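Bm4233, isoform b (Brugia malayi, PDB 6ANY) is a secreted venom allergen-like protein of the CAP superfamily that probably binds sterols and is a vaccine candidate for lymphatic filariasis. Local coordinates at residues Gln12-Phe23 with Asn97-Trp108. Residues are numbered along the deposited sequence; the frame is centred on the assembly and turned at random.
Sequences QRKDIVRQNNKF and NTAGTEAGKSWW
Gln12 OE1 accepts from Gly100 N at 2.9 Å in a nearly straight N-H...O (162°), the donor tilted from the plane of the Gln12 carbonyl, and a water lies 2.8 Å from Gln12 OE1, within bonding distance of Thr101 OG1 too. The bend at chi2 (107°) brings the amide round to the start of helix 99-108, where Gln12 NE2 donates a hydrogen bond to Arg96 O, holding the amide at both oxygen and nitrogen. Farther along, the extended Gln19 settles as a knob among Gly100, Thr101, Gly104 and Lys105; its NE2 reaches Thr101 O at 2.9 Å, that oxygen lying almost in the plane of the Gln19 amide while accepting from Lys105 N. Gly100 and Gly104 let the segment axes approach to 8.5 Å, 22° from parallel, where both helices pack on the sheet of the CAP alpha-beta-alpha sandwich. Ile16 CG1 therefore lies 3.6 Å from Gly100 CA; its side chain touches Ile146, and that of Ala103 touches Tyr84. At the far end the Phe23 ring stacks face to face on the five-membered ring of Trp108, centroids 4.0 Å apart, with Phe23 CB 3.4 Å from the six-membered centroid (CH-pi); Phe135 meets this indole edge-to-face.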
loop_
_atom_site.group_PDB
_atom_site.type_symbol
_atom_site.label_atom_id
_atom_site.label_comp_id
_atom_site.label_asym_id
_atom_site.label_seq_id
_atom_site.Cartn_x
_atom_site.Cartn_y
_atom_site.Cartn_z
ATOM N N GLN A 12 -13.482 7.298 -1.386
ATOM C CA GLN A 12 -12.769 6.060 -1.362
ATOM C C GLN A 12 -11.277 6.277 -1.617
ATOM O O GLN A 12 -10.475 5.670 -0.971
ATOM C CB GLN A 12 -13.373 5.089 -2.347
ATOM C CG GLN A 12 -12.616 3.771 -2.473
ATOM C CD GLN A 12 -13.290 2.556 -1.838
ATOM O OE1 GLN A 12 -12.782 1.952 -0.894
ATOM N NE2 GLN A 12 -14.432 2.205 -2.367
ATOM N N ARG A 13 -10.919 7.119 -2.567
ATOM C CA ARG A 13 -9.539 7.363 -2.901
ATOM C C ARG A 13 -8.823 8.000 -1.719
ATOM O O ARG A 13 -7.771 7.552 -1.302
ATOM C CB ARG A 13 -9.467 8.299 -4.075
ATOM C CG ARG A 13 -10.121 7.785 -5.307
ATOM C CD ARG A 13 -9.957 8.757 -6.440
ATOM N NE ARG A 13 -10.527 8.236 -7.688
ATOM C CZ ARG A 13 -11.682 8.593 -8.214
ATOM N NH1 ARG A 13 -12.434 9.562 -7.707
ATOM N NH2 ARG A 13 -12.069 8.009 -9.314
ATOM N N LYS A 14 -9.465 8.980 -1.120
ATOM C CA LYS A 14 -8.911 9.618 0.063
ATOM C C LYS A 14 -8.729 8.669 1.232
ATOM O O LYS A 14 -7.716 8.698 1.913
ATOM C CB LYS A 14 -9.807 10.727 0.573
ATOM C CG LYS A 14 -9.918 11.896 -0.355
ATOM C CD LYS A 14 -10.925 12.966 0.118
ATOM C CE LYS A 14 -11.894 13.425 -0.982
ATOM N NZ LYS A 14 -12.060 14.926 -0.972
ATOM N N ASP A 15 -9.735 7.847 1.509
ATOM C CA ASP A 15 -9.635 6.925 2.627
ATOM C C ASP A 15 -8.443 5.945 2.439
ATOM O O ASP A 15 -7.752 5.549 3.410
ATOM C CB ASP A 15 -10.950 6.179 2.785
ATOM C CG ASP A 15 -12.075 7.065 3.304
ATOM O OD1 ASP A 15 -11.815 8.220 3.659
ATOM O OD2 ASP A 15 -13.251 6.613 3.335
ATOM N N ILE A 16 -8.233 5.521 1.207
ATOM C CA ILE A 16 -7.163 4.575 0.925
ATOM C C ILE A 16 -5.832 5.248 1.200
ATOM O O ILE A 16 -4.986 4.662 1.878
ATOM C CB ILE A 16 -7.186 4.116 -0.517
ATOM C CG1 ILE A 16 -8.279 3.089 -0.676
ATOM C CG2 ILE A 16 -5.806 3.570 -0.951
ATOM C CD1 ILE A 16 -8.684 2.853 -2.115
ATOM N N VAL A 17 -5.691 6.492 0.723
ATOM C CA VAL A 17 -4.425 7.224 0.864
ATOM C C VAL A 17 -4.129 7.578 2.323
ATOM O O VAL A 17 -3.003 7.426 2.787
ATOM C CB VAL A 17 -4.429 8.507 -0.026
ATOM C CG1 VAL A 17 -3.291 9.417 0.329
ATOM C CG2 VAL A 17 -4.281 8.122 -1.479
ATOM N N ARG A 18 -5.142 8.065 3.022
ATOM C CA ARG A 18 -5.053 8.467 4.379
ATOM C C ARG A 18 -4.719 7.285 5.254
ATOM O O ARG A 18 -3.766 7.406 6.074
ATOM C CB ARG A 18 -6.373 9.114 4.876
ATOM C CG ARG A 18 -6.543 10.489 4.269
ATOM C CD ARG A 18 -7.950 11.021 4.297
ATOM N NE ARG A 18 -8.062 12.299 3.543
ATOM C CZ ARG A 18 -9.200 12.990 3.349
ATOM N NH1 ARG A 18 -10.394 12.588 3.852
ATOM N NH2 ARG A 18 -9.140 14.095 2.636
ATOM N N GLN A 19 -5.384 6.143 5.035
ATOM C CA GLN A 19 -5.032 4.917 5.781
ATOM C C GLN A 19 -3.582 4.444 5.549
ATOM O O GLN A 19 -2.863 4.143 6.496
ATOM C CB GLN A 19 -6.007 3.731 5.500
ATOM C CG GLN A 19 -5.590 2.420 6.154
ATOM C CD GLN A 19 -6.390 1.218 5.657
ATOM O OE1 GLN A 19 -6.379 0.926 4.449
ATOM N NE2 GLN A 19 -7.078 0.521 6.561
ATOM N N ASN A 20 -3.182 4.337 4.302
ATOM C CA ASN A 20 -1.841 3.815 3.976
ATOM C C ASN A 20 -0.755 4.770 4.523
ATOM O O ASN A 20 0.233 4.311 5.019
ATOM C CB ASN A 20 -1.701 3.613 2.466
ATOM C CG ASN A 20 -0.617 2.588 2.091
ATOM O OD1 ASN A 20 -0.702 2.022 0.978
ATOM N ND2 ASN A 20 0.449 2.397 2.956
ATOM N N ASN A 21 -1.016 6.078 4.530
ATOM C CA ASN A 21 -0.060 7.059 5.013
ATOM C C ASN A 21 -0.048 7.050 6.523
ATOM O O ASN A 21 0.998 7.235 7.139
ATOM C CB ASN A 21 -0.359 8.459 4.537
ATOM C CG ASN A 21 0.096 8.723 3.158
ATOM O OD1 ASN A 21 1.090 8.116 2.674
ATOM N ND2 ASN A 21 -0.642 9.579 2.464
ATOM N N LYS A 22 -1.199 6.880 7.140
ATOM C CA LYS A 22 -1.239 6.661 8.599
ATOM C C LYS A 22 -0.415 5.436 9.042
ATOM O O LYS A 22 0.385 5.514 9.998
ATOM C CB LYS A 22 -2.664 6.497 9.094
ATOM C CG LYS A 22 -2.758 6.111 10.564
ATOM C CD LYS A 22 -4.215 6.249 11.016
ATOM C CE LYS A 22 -4.474 5.818 12.463
ATOM N NZ LYS A 22 -5.662 6.503 13.051
ATOM N N PHE A 23 -0.603 4.321 8.333
ATOM C CA PHE A 23 0.208 3.147 8.574
ATOM C C PHE A 23 1.684 3.459 8.495
ATOM O O PHE A 23 2.443 3.046 9.357
ATOM C CB PHE A 23 -0.137 2.002 7.609
ATOM C CG PHE A 23 -1.435 1.284 7.927
ATOM C CD1 PHE A 23 -1.906 1.178 9.222
ATOM C CD2 PHE A 23 -2.150 0.678 6.926
ATOM C CE1 PHE A 23 -3.094 0.497 9.505
ATOM C CE2 PHE A 23 -3.333 -0.010 7.179
ATOM C CZ PHE A 23 -3.800 -0.124 8.470
ATOM N N ASN A 97 -17.824 0.731 -0.208
ATOM C CA ASN A 97 -17.351 1.987 0.311
ATOM C C ASN A 97 -16.129 1.845 1.287
ATOM O O ASN A 97 -15.395 2.783 1.459
ATOM C CB ASN A 97 -18.524 2.878 0.861
ATOM C CG ASN A 97 -19.197 2.339 2.124
ATOM O OD1 ASN A 97 -18.616 1.591 2.929
ATOM N ND2 ASN A 97 -20.486 2.741 2.312
ATOM N N THR A 98 -15.935 0.683 1.900
ATOM C CA THR A 98 -14.746 0.379 2.661
ATOM C C THR A 98 -13.856 -0.655 1.971
ATOM O O THR A 98 -13.006 -1.300 2.610
ATOM C CB THR A 98 -15.142 -0.193 4.029
ATOM O OG1 THR A 98 -16.004 -1.319 3.826
ATOM C CG2 THR A 98 -15.881 0.881 4.885
ATOM N N ALA A 99 -14.020 -0.886 0.673
ATOM C CA ALA A 99 -13.196 -1.967 0.054
ATOM C C ALA A 99 -11.699 -1.700 0.173
ATOM O O ALA A 99 -10.937 -2.606 0.564
ATOM C CB ALA A 99 -13.555 -2.163 -1.372
ATOM N N GLY A 100 -11.275 -0.462 -0.142
ATOM C CA GLY A 100 -9.855 -0.105 -0.139
ATOM C C GLY A 100 -9.203 -0.195 1.203
ATOM O O GLY A 100 -8.108 -0.727 1.325
ATOM N N THR A 101 -9.927 0.199 2.243
ATOM C CA THR A 101 -9.390 0.230 3.592
ATOM C C THR A 101 -9.430 -1.164 4.226
ATOM O O THR A 101 -8.593 -1.518 5.094
ATOM C CB THR A 101 -10.131 1.262 4.496
ATOM O OG1 THR A 101 -11.564 1.097 4.406
ATOM C CG2 THR A 101 -9.705 2.667 4.150
ATOM N N GLU A 102 -10.412 -1.960 3.842
ATOM C CA GLU A 102 -10.409 -3.324 4.279
ATOM C C GLU A 102 -9.246 -4.070 3.640
ATOM O O GLU A 102 -8.580 -4.912 4.299
ATOM C CB GLU A 102 -11.742 -4.017 3.923
ATOM C CG GLU A 102 -12.914 -3.720 4.881
ATOM C CD GLU A 102 -12.533 -4.078 6.331
ATOM O OE1 GLU A 102 -12.368 -5.270 6.664
ATOM O OE2 GLU A 102 -12.249 -3.142 7.103
ATOM N N ALA A 103 -9.016 -3.814 2.353
ATOM C CA ALA A 103 -7.882 -4.414 1.704
ATOM C C ALA A 103 -6.533 -3.998 2.303
ATOM O O ALA A 103 -5.621 -4.796 2.359
ATOM C CB ALA A 103 -7.884 -4.086 0.227
ATOM N N GLY A 104 -6.422 -2.769 2.756
ATOM C CA GLY A 104 -5.150 -2.233 3.271
ATOM C C GLY A 104 -4.919 -2.877 4.592
ATOM O O GLY A 104 -3.813 -3.271 4.912
ATOM N N LYS A 105 -5.968 -3.063 5.357
ATOM C CA LYS A 105 -5.847 -3.736 6.687
ATOM C C LYS A 105 -5.404 -5.195 6.506
ATOM O O LYS A 105 -4.558 -5.711 7.239
ATOM C CB LYS A 105 -7.177 -3.718 7.419
ATOM C CG LYS A 105 -7.392 -2.494 8.264
ATOM C CD LYS A 105 -8.860 -2.241 8.565
ATOM C CE LYS A 105 -9.395 -3.325 9.457
ATOM N NZ LYS A 105 -10.886 -3.207 9.458
ATOM N N SER A 106 -5.926 -5.833 5.501
ATOM C CA SER A 106 -5.589 -7.210 5.218
ATOM C C SER A 106 -4.137 -7.366 4.784
ATOM O O SER A 106 -3.389 -8.087 5.370
ATOM C CB SER A 106 -6.498 -7.776 4.156
ATOM O OG SER A 106 -6.054 -9.049 3.824
ATOM N N TRP A 107 -3.731 -6.605 3.816
ATOM C CA TRP A 107 -2.298 -6.589 3.374
ATOM C C TRP A 107 -1.342 -6.215 4.500
ATOM O O TRP A 107 -0.291 -6.868 4.727
ATOM C CB TRP A 107 -2.114 -5.632 2.189
ATOM C CG TRP A 107 -2.980 -6.003 0.998
ATOM C CD1 TRP A 107 -3.402 -7.233 0.676
ATOM C CD2 TRP A 107 -3.556 -5.109 0.022
ATOM N NE1 TRP A 107 -4.168 -7.210 -0.498
ATOM C CE2 TRP A 107 -4.284 -5.904 -0.906
ATOM C CE3 TRP A 107 -3.534 -3.735 -0.159
ATOM C CZ2 TRP A 107 -4.976 -5.355 -1.982
ATOM C CZ3 TRP A 107 -4.216 -3.193 -1.221
ATOM C CH2 TRP A 107 -4.958 -4.017 -2.103
ATOM N N TRP A 108 -1.719 -5.166 5.204
ATOM C CA TRP A 108 -0.888 -4.636 6.278
ATOM C C TRP A 108 -0.774 -5.616 7.427
ATOM O O TRP A 108 0.299 -5.672 8.093
ATOM C CB TRP A 108 -1.415 -3.284 6.766
ATOM C CG TRP A 108 -0.404 -2.576 7.608
ATOM C CD1 TRP A 108 -0.227 -2.713 8.981
ATOM C CD2 TRP A 108 0.619 -1.665 7.157
ATOM N NE1 TRP A 108 0.827 -1.919 9.376
ATOM C CE2 TRP A 108 1.355 -1.268 8.288
ATOM C CE3 TRP A 108 0.990 -1.161 5.913
ATOM C CZ2 TRP A 108 2.377 -0.349 8.216
ATOM C CZ3 TRP A 108 2.019 -0.252 5.854
ATOM C CH2 TRP A 108 2.717 0.109 6.982
HETATM O O HOH W 1 -11.967 2.379 1.700
HETATM O O HOH W 2 -13.436 3.984 3.296
HETATM O O HOH W 3 -15.456 5.455 1.063
#